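Local coordinates for ethyl acetate hydrolase (Pseudomonas veronii, PDB 5EFZ), which hydrolyses ethyl acetate to ethanol and acetate, a step in the bacterial degradation of short-chain methyl ketones such as 2-butanone, at residues S151-R163 and M269-H281. Residues are numbered along the deposited sequence; the frame is centred on the assembly and turned at random.
Sequences SMGAQQTYEWAVR and MAWKWQRGDVSRH. With ACT (acetate ion), chain O.
The helix behind the nucleophile elbow of this alpha/beta hydrolase, 152-163, packs against the end of helix 263-274 and the loop and 3-10 segment that follow, through Met152 and Trp273 at one end and Glu159 and His281 at the other. Ser151, the inferred nucleophile, sits on the elbow, and the backbone N of Met152 gives a hydrogen bond to OXT of a bound acetate, consistent with a role in the oxyanion hole. The bent thioether of Met152 crosses Trp273 at about a right angle, SD 3.6 Å from Trp273 CB and obliquely placed 5.1 Å from the five-membered ring centroid, a Met-aromatic contact; the indole NE1 is hydrogen-bonded to Asp184 OD2. One turn on, Gln155 NE2 donates almost straight (174°) to Trp273 O, 3.0 Å away, in the carbonyl plane and on a lone pair. Val278 CG1 lies 3.6 Å from Glu159 N, while Val162 CG2 meets its CB. Glu159 swings CG away from its backbone N (chi1 175°) and bends at chi2, so His281 NE2 donates in its ring plane to OE2 (2.6 Å), on the syn side, 30° out of the carboxylate plane. Arg163 NE and NH2 grip the same oxygen side-on, while two waters link OE1 to the Asp277 backbone. A glutamine in place of Glu159 would probably leave the Arg163 charge without its mate and weaken the tie to His281. Three donors, two from cationic Arg163, probably favour the ionised carboxylate, while His281 and the waters tie the helix to 277-281.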
ATOM      1  N   SER A 151      -4.416  13.660   9.577  1.00 14.78           N
ATOM      2  CA  SER A 151      -3.489  12.548   9.851  1.00 17.36           C
ATOM      3  C   SER A 151      -2.848  12.663  11.246  1.00 16.71           C
ATOM      4  O   SER A 151      -3.564  12.506  12.226  1.00 17.02           O
ATOM      5  CB  SER A 151      -2.438  12.444   8.764  1.00 20.36           C
ATOM      6  OG  SER A 151      -1.804  11.174   8.874  1.00 22.08           O
ATOM      7  N   MET A 152      -1.530  12.878  11.368  1.00 13.83           N
ATOM      8  CA  MET A 152      -0.985  13.128  12.725  1.00 13.25           C
ATOM      9  C   MET A 152      -1.650  14.323  13.407  1.00 17.48           C
ATOM     10  O   MET A 152      -1.738  14.375  14.642  1.00 13.64           O
ATOM     11  CB  MET A 152       0.524  13.378  12.689  1.00 14.49           C
ATOM     12  CG  MET A 152       1.311  12.142  12.351  1.00 15.68           C
ATOM     13  SD  MET A 152       3.079  12.398  12.658  1.00 14.82           S
ATOM     14  CE  MET A 152       3.084  12.259  14.443  1.00 12.26           C
ATOM     15  N   GLY A 153      -2.090  15.283  12.600  1.00 15.99           N
ATOM     16  CA  GLY A 153      -2.890  16.401  13.096  1.00 15.00           C
ATOM     17  C   GLY A 153      -4.225  15.931  13.687  1.00 16.08           C
ATOM     18  O   GLY A 153      -4.704  16.503  14.661  1.00 15.89           O
ATOM     19  N   ALA A 154      -4.822  14.911  13.074  1.00 14.37           N
ATOM     20  CA  ALA A 154      -6.042  14.270  13.577  1.00 16.16           C
ATOM     21  C   ALA A 154      -5.747  13.475  14.853  1.00 15.54           C
ATOM     22  O   ALA A 154      -6.559  13.440  15.799  1.00 15.68           O
ATOM     23  CB  ALA A 154      -6.651  13.336  12.494  1.00 12.49           C
ATOM     24  N   GLN A 155      -4.609  12.794  14.889  1.00 13.98           N
ATOM     25  CA  GLN A 155      -4.224  12.119  16.127  1.00 15.10           C
ATOM     26  C   GLN A 155      -4.159  13.085  17.299  1.00 16.90           C
ATOM     27  O   GLN A 155      -4.667  12.777  18.379  1.00 15.38           O
ATOM     28  CB  GLN A 155      -2.855  11.466  15.967  1.00 16.43           C
ATOM     29  CG  GLN A 155      -2.840  10.274  14.987  1.00 14.94           C
ATOM     30  CD  GLN A 155      -1.452   9.638  14.947  1.00 17.25           C
ATOM     31  OE1 GLN A 155      -0.456  10.341  14.767  1.00 18.19           O
ATOM     32  NE2 GLN A 155      -1.382   8.320  15.176  1.00 16.36           N
ATOM     33  N   GLN A 156      -3.535  14.255  17.094  1.00 14.44           N
ATOM     34  CA  GLN A 156      -3.512  15.272  18.146  1.00 15.27           C
ATOM     35  C   GLN A 156      -4.911  15.821  18.467  1.00 15.99           C
ATOM     36  O   GLN A 156      -5.202  16.171  19.609  1.00 15.91           O
ATOM     37  CB  GLN A 156      -2.588  16.427  17.749  1.00 16.02           C
ATOM     38  CG  GLN A 156      -1.091  15.998  17.707  1.00 19.76           C
ATOM     39  CD  GLN A 156      -0.237  16.995  16.952  1.00 18.46           C
ATOM     40  OE1 GLN A 156       0.209  18.001  17.517  1.00 19.41           O
ATOM     41  NE2 GLN A 156      -0.045  16.745  15.651  1.00 16.38           N
ATOM     42  N   THR A 157      -5.758  15.929  17.447  1.00 14.13           N
ATOM     43  CA  THR A 157      -7.133  16.375  17.646  1.00 14.64           C
ATOM     44  C   THR A 157      -7.907  15.441  18.584  1.00 15.94           C
ATOM     45  O   THR A 157      -8.571  15.904  19.525  1.00 17.49           O
ATOM     46  CB  THR A 157      -7.851  16.512  16.276  1.00 17.28           C
ATOM     47  OG1 THR A 157      -7.218  17.568  15.525  1.00 18.13           O
ATOM     48  CG2 THR A 157      -9.381  16.843  16.443  1.00 14.20           C
ATOM     49  N   TYR A 158      -7.840  14.131  18.339  1.00 14.84           N
ATOM     50  CA  TYR A 158      -8.477  13.163  19.225  1.00 15.19           C
ATOM     51  C   TYR A 158      -7.908  13.235  20.634  1.00 16.88           C
ATOM     52  O   TYR A 158      -8.641  13.223  21.633  1.00 18.40           O
ATOM     53  CB  TYR A 158      -8.301  11.741  18.682  1.00 14.64           C
ATOM     54  CG  TYR A 158      -9.259  11.410  17.561  1.00 18.43           C
ATOM     55  CD1 TYR A 158     -10.650  11.493  17.756  1.00 20.09           C
ATOM     56  CD2 TYR A 158      -8.796  10.990  16.310  1.00 18.26           C
ATOM     57  CE1 TYR A 158     -11.544  11.143  16.711  1.00 21.34           C
ATOM     58  CE2 TYR A 158      -9.692  10.645  15.274  1.00 17.79           C
ATOM     59  CZ  TYR A 158     -11.048  10.725  15.490  1.00 22.20           C
ATOM     60  OH  TYR A 158     -11.914  10.394  14.447  1.00 20.74           O
ATOM     61  N   GLU A 159      -6.589  13.301  20.723  1.00 16.48           N
ATOM     62  CA  GLU A 159      -5.982  13.378  22.037  1.00 14.85           C
ATOM     63  C   GLU A 159      -6.437  14.631  22.804  1.00 19.45           C
ATOM     64  O   GLU A 159      -6.726  14.570  24.012  1.00 17.86           O
ATOM     65  CB  GLU A 159      -4.454  13.346  21.907  1.00 15.56           C
ATOM     66  CG  GLU A 159      -3.704  13.549  23.250  1.00 20.68           C
ATOM     67  CD  GLU A 159      -3.774  12.366  24.233  1.00 22.88           C
ATOM     68  OE1 GLU A 159      -4.133  11.214  23.853  1.00 22.89           O
ATOM     69  OE2 GLU A 159      -3.463  12.596  25.431  1.00 22.36           O
ATOM     70  N   TRP A 160      -6.530  15.760  22.102  1.00 19.06           N
ATOM     71  CA  TRP A 160      -7.091  16.981  22.706  1.00 19.04           C
ATOM     72  C   TRP A 160      -8.498  16.739  23.250  1.00 19.60           C
ATOM     73  O   TRP A 160      -8.791  17.085  24.405  1.00 21.82           O
ATOM     74  CB  TRP A 160      -7.146  18.125  21.671  1.00 17.22           C
ATOM     75  CG  TRP A 160      -6.061  19.149  21.864  1.00 17.12           C
ATOM     76  CD1 TRP A 160      -4.883  19.249  21.163  1.00 17.55           C
ATOM     77  CD2 TRP A 160      -6.019  20.167  22.879  1.00 17.74           C
ATOM     78  NE1 TRP A 160      -4.125  20.279  21.669  1.00 16.61           N
ATOM     79  CE2 TRP A 160      -4.825  20.883  22.696  1.00 16.03           C
ATOM     80  CE3 TRP A 160      -6.928  20.596  23.860  1.00 17.98           C
ATOM     81  CZ2 TRP A 160      -4.487  21.978  23.490  1.00 16.64           C
ATOM     82  CZ3 TRP A 160      -6.602  21.692  24.641  1.00 19.25           C
ATOM     83  CH2 TRP A 160      -5.386  22.364  24.460  1.00 18.62           C
ATOM     84  N   ALA A 161      -9.360  16.137  22.422  1.00 17.32           N
ATOM     85  CA  ALA A 161     -10.780  15.972  22.782  1.00 18.94           C
ATOM     86  C   ALA A 161     -10.967  15.014  23.948  1.00 20.61           C
ATOM     87  O   ALA A 161     -11.956  15.116  24.676  1.00 21.95           O
ATOM     88  CB  ALA A 161     -11.593  15.493  21.570  1.00 17.83           C
ATOM     89  N   VAL A 162     -10.032  14.070  24.118  1.00 19.13           N
ATOM     90  CA  VAL A 162     -10.123  13.084  25.207  1.00 19.45           C
ATOM     91  C   VAL A 162      -9.457  13.622  26.484  1.00 22.60           C
ATOM     92  O   VAL A 162      -9.976  13.448  27.583  1.00 23.43           O
ATOM     93  CB  VAL A 162      -9.465  11.717  24.816  1.00 20.53           C
ATOM     94  CG1 VAL A 162      -9.311  10.787  26.043  1.00 19.60           C
ATOM     95  CG2 VAL A 162     -10.285  11.025  23.738  1.00 19.40           C
ATOM     96  N   ARG A 163      -8.321  14.287  26.330  1.00 21.59           N
ATOM     97  CA  ARG A 163      -7.510  14.708  27.474  1.00 24.75           C
ATOM     98  C   ARG A 163      -8.088  15.932  28.184  1.00 23.75           C
ATOM     99  O   ARG A 163      -8.035  16.041  29.425  1.00 20.81           O
ATOM    100  CB  ARG A 163      -6.065  14.996  27.012  1.00 28.09           C
ATOM    101  CG  ARG A 163      -5.101  15.351  28.134  1.00 31.23           C
ATOM    102  CD  ARG A 163      -3.729  15.754  27.624  1.00 36.24           C
ATOM    103  NE  ARG A 163      -2.958  14.603  27.185  1.00 40.56           N
ATOM    104  CZ  ARG A 163      -1.806  14.225  27.720  1.00 40.09           C
ATOM    105  NH1 ARG A 163      -1.261  14.917  28.723  1.00 39.17           N
ATOM    106  NH2 ARG A 163      -1.213  13.143  27.258  1.00 40.50           N
ATOM    107  N   MET A 269       8.967  11.994  14.277  1.00 14.23           N
ATOM    108  CA  MET A 269       7.545  12.109  13.976  1.00 16.01           C
ATOM    109  C   MET A 269       6.965  10.741  13.659  1.00 13.18           C
ATOM    110  O   MET A 269       5.855  10.439  14.055  1.00 14.96           O
ATOM    111  CB  MET A 269       7.330  13.109  12.829  1.00 13.83           C
ATOM    112  CG  MET A 269       7.559  14.592  13.294  1.00 15.22           C
ATOM    113  SD  MET A 269       7.388  15.751  11.900  1.00 17.77           S
ATOM    114  CE  MET A 269       8.954  15.497  11.037  1.00 13.92           C
ATOM    115  N   ALA A 270       7.728   9.902  12.954  1.00 14.49           N
ATOM    116  CA  ALA A 270       7.292   8.546  12.672  1.00 13.96           C
ATOM    117  C   ALA A 270       7.063   7.704  13.951  1.00 15.57           C
ATOM    118  O   ALA A 270       6.059   6.975  14.050  1.00 15.68           O
ATOM    119  CB  ALA A 270       8.333   7.833  11.729  1.00 12.79           C
ATOM    120  N   TRP A 271       7.989   7.775  14.909  1.00 15.24           N
ATOM    121  CA  TRP A 271       7.846   7.014  16.165  1.00 15.11           C
ATOM    122  C   TRP A 271       6.563   7.454  16.871  1.00 17.00           C
ATOM    123  O   TRP A 271       5.810   6.652  17.437  1.00 15.78           O
ATOM    124  CB  TRP A 271       9.065   7.253  17.091  1.00 15.90           C
ATOM    125  CG  TRP A 271       9.115   6.378  18.339  1.00 17.78           C
ATOM    126  CD1 TRP A 271       9.829   5.203  18.503  1.00 23.82           C
ATOM    127  CD2 TRP A 271       8.480   6.637  19.591  1.00 19.05           C
ATOM    128  NE1 TRP A 271       9.649   4.720  19.781  1.00 22.80           N
ATOM    129  CE2 TRP A 271       8.824   5.584  20.466  1.00 22.46           C
ATOM    130  CE3 TRP A 271       7.647   7.667  20.061  1.00 19.01           C
ATOM    131  CZ2 TRP A 271       8.350   5.516  21.773  1.00 24.15           C
ATOM    132  CZ3 TRP A 271       7.162   7.596  21.366  1.00 20.86           C
ATOM    133  CH2 TRP A 271       7.525   6.535  22.209  1.00 22.79           C
ATOM    134  N   LYS A 272       6.343   8.759  16.837  1.00 15.66           N
ATOM    135  CA  LYS A 272       5.205   9.369  17.514  1.00 17.64           C
ATOM    136  C   LYS A 272       3.901   8.885  16.852  1.00 17.09           C
ATOM    137  O   LYS A 272       2.945   8.477  17.519  1.00 17.50           O
ATOM    138  CB  LYS A 272       5.309  10.891  17.439  1.00 14.86           C
ATOM    139  CG  LYS A 272       4.192  11.629  18.181  1.00 15.79           C
ATOM    140  CD  LYS A 272       4.211  13.139  17.856  1.00 17.31           C
ATOM    141  CE  LYS A 272       5.587  13.790  18.051  1.00 20.33           C
ATOM    142  NZ  LYS A 272       5.387  15.281  17.841  1.00 19.07           N
ATOM    143  N   TRP A 273       3.880   9.007  15.530  1.00 14.25           N
ATOM    144  CA  TRP A 273       2.744   8.589  14.708  1.00 17.14           C
ATOM    145  C   TRP A 273       2.383   7.129  15.000  1.00 16.13           C
ATOM    146  O   TRP A 273       1.207   6.789  15.188  1.00 15.66           O
ATOM    147  CB  TRP A 273       3.120   8.815  13.228  1.00 16.83           C
ATOM    148  CG  TRP A 273       2.259   8.209  12.131  1.00 18.93           C
ATOM    149  CD1 TRP A 273       0.981   7.698  12.210  1.00 19.15           C
ATOM    150  CD2 TRP A 273       2.675   8.052  10.766  1.00 17.29           C
ATOM    151  NE1 TRP A 273       0.591   7.223  10.947  1.00 18.65           N
ATOM    152  CE2 TRP A 273       1.616   7.440  10.058  1.00 19.47           C
ATOM    153  CE3 TRP A 273       3.857   8.363  10.085  1.00 16.92           C
ATOM    154  CZ2 TRP A 273       1.708   7.136   8.682  1.00 18.74           C
ATOM    155  CZ3 TRP A 273       3.950   8.051   8.719  1.00 20.10           C
ATOM    156  CH2 TRP A 273       2.877   7.451   8.041  1.00 19.47           C
ATOM    157  N   GLN A 274       3.388   6.255  15.035  1.00 17.25           N
ATOM    158  CA  GLN A 274       3.138   4.833  15.302  1.00 15.06           C
ATOM    159  C   GLN A 274       2.357   4.554  16.585  1.00 17.40           C
ATOM    160  O   GLN A 274       1.674   3.535  16.706  1.00 17.89           O
ATOM    161  CB  GLN A 274       4.474   4.084  15.412  1.00 16.68           C
ATOM    162  CG  GLN A 274       5.130   3.806  14.077  1.00 17.30           C
ATOM    163  CD  GLN A 274       6.397   2.985  14.238  1.00 20.50           C
ATOM    164  OE1 GLN A 274       7.254   3.309  15.074  1.00 21.16           O
ATOM    165  NE2 GLN A 274       6.523   1.898  13.454  1.00 17.00           N
ATOM    166  N   ARG A 275       2.518   5.433  17.562  1.00 15.59           N
ATOM    167  CA  ARG A 275       2.032   5.148  18.922  1.00 15.90           C
ATOM    168  C   ARG A 275       0.857   5.998  19.374  1.00 17.72           C
ATOM    169  O   ARG A 275       0.441   5.893  20.528  1.00 18.95           O
ATOM    170  CB  ARG A 275       3.196   5.298  19.897  1.00 16.69           C
ATOM    171  CG  ARG A 275       4.118   4.063  19.861  1.00 20.34           C
ATOM    172  CD  ARG A 275       5.522   4.364  20.312  1.00 20.68           C
ATOM    173  NE  ARG A 275       6.371   3.183  20.082  1.00 20.46           N
ATOM    174  CZ  ARG A 275       6.964   2.916  18.917  1.00 21.90           C
ATOM    175  NH1 ARG A 275       6.830   3.743  17.880  1.00 21.98           N
ATOM    176  NH2 ARG A 275       7.678   1.810  18.781  1.00 24.83           N
ATOM    177  N   GLY A 276       0.301   6.800  18.464  1.00 16.48           N
ATOM    178  CA  GLY A 276      -0.894   7.595  18.804  1.00 19.37           C
ATOM    179  C   GLY A 276      -1.980   6.670  19.368  1.00 21.80           C
ATOM    180  O   GLY A 276      -2.365   5.703  18.723  1.00 22.23           O
ATOM    181  N   ASP A 277      -2.454   6.948  20.581  1.00 21.47           N
ATOM    182  CA  ASP A 277      -3.365   6.045  21.274  1.00 19.31           C
ATOM    183  C   ASP A 277      -4.044   6.759  22.452  1.00 18.93           C
ATOM    184  O   ASP A 277      -3.473   6.850  23.532  1.00 20.02           O
ATOM    185  CB  ASP A 277      -2.609   4.792  21.768  1.00 20.67           C
ATOM    186  CG  ASP A 277      -3.500   3.837  22.529  1.00 24.90           C
ATOM    187  OD1 ASP A 277      -4.746   4.020  22.550  1.00 25.48           O
ATOM    188  OD2 ASP A 277      -2.954   2.893  23.126  1.00 26.88           O
ATOM    189  N   VAL A 278      -5.257   7.272  22.242  1.00 18.74           N
ATOM    190  CA  VAL A 278      -5.961   7.983  23.315  1.00 18.52           C
ATOM    191  C   VAL A 278      -6.419   7.016  24.412  1.00 20.12           C
ATOM    192  O   VAL A 278      -6.802   7.461  25.493  1.00 20.10           O
ATOM    193  CB  VAL A 278      -7.211   8.764  22.785  1.00 20.98           C
ATOM    194  CG1 VAL A 278      -6.817   9.799  21.714  1.00 19.27           C
ATOM    195  CG2 VAL A 278      -8.274   7.792  22.206  1.00 22.45           C
ATOM    196  N   SER A 279      -6.433   5.709  24.133  1.00 20.39           N
ATOM    197  CA  SER A 279      -6.864   4.736  25.163  1.00 22.50           C
ATOM    198  C   SER A 279      -5.821   4.565  26.273  1.00 26.57           C
ATOM    199  O   SER A 279      -6.092   3.939  27.312  1.00 26.66           O
ATOM    200  CB  SER A 279      -7.181   3.361  24.540  1.00 24.60           C
ATOM    201  OG  SER A 279      -6.009   2.602  24.236  1.00 26.91           O
ATOM    202  N   ARG A 280      -4.631   5.129  26.079  1.00 23.93           N
ATOM    203  CA  ARG A 280      -3.671   5.191  27.180  1.00 26.12           C
ATOM    204  C   ARG A 280      -4.276   5.908  28.405  1.00 28.32           C
ATOM    205  O   ARG A 280      -3.873   5.664  29.538  1.00 29.65           O
ATOM    206  CB  ARG A 280      -2.376   5.883  26.729  1.00 24.45           C
ATOM    207  CG  ARG A 280      -1.603   5.053  25.702  1.00 26.21           C
ATOM    208  CD  ARG A 280      -0.389   5.807  25.163  1.00 26.85           C
ATOM    209  NE  ARG A 280       0.638   5.993  26.189  1.00 32.28           N
ATOM    210  CZ  ARG A 280       1.528   5.065  26.537  1.00 34.50           C
ATOM    211  NH1 ARG A 280       1.506   3.856  25.967  1.00 34.61           N
ATOM    212  NH2 ARG A 280       2.427   5.344  27.468  1.00 38.46           N
ATOM    213  N   HIS A 281      -5.254   6.785  28.190  1.00 27.91           N
ATOM    214  CA  HIS A 281      -5.922   7.432  29.325  1.00 28.15           C
ATOM    215  C   HIS A 281      -6.847   6.508  30.118  1.00 31.90           C
ATOM    216  O   HIS A 281      -7.214   6.809  31.270  1.00 32.34           O
ATOM    217  CB  HIS A 281      -6.745   8.623  28.849  1.00 30.09           C
ATOM    218  CG  HIS A 281      -5.923   9.745  28.314  1.00 31.26           C
ATOM    219  ND1 HIS A 281      -5.283  10.651  29.134  1.00 32.97           N
ATOM    220  CD2 HIS A 281      -5.609  10.090  27.042  1.00 28.21           C
ATOM    221  CE1 HIS A 281      -4.616  11.514  28.387  1.00 35.33           C
ATOM    222  NE2 HIS A 281      -4.799  11.199  27.116  1.00 30.28           N
TER
HETATM  223  C   ACT O 409       0.596  12.690   7.715  1.00 27.32           C
HETATM  224  O   ACT O 409       0.117  11.572   7.369  1.00 26.49           O
HETATM  225  OXT ACT O 409       0.573  12.981   8.958  1.00 25.91           O
HETATM  226  CH3 ACT O 409       1.135  13.624   6.686  1.00 23.64           C
HETATM  227  O   HOH W   1      -2.628   9.854  21.714  1.00 28.69           O
HETATM  228  O   HOH W   2      -2.838   9.277  25.116  1.00 29.33           O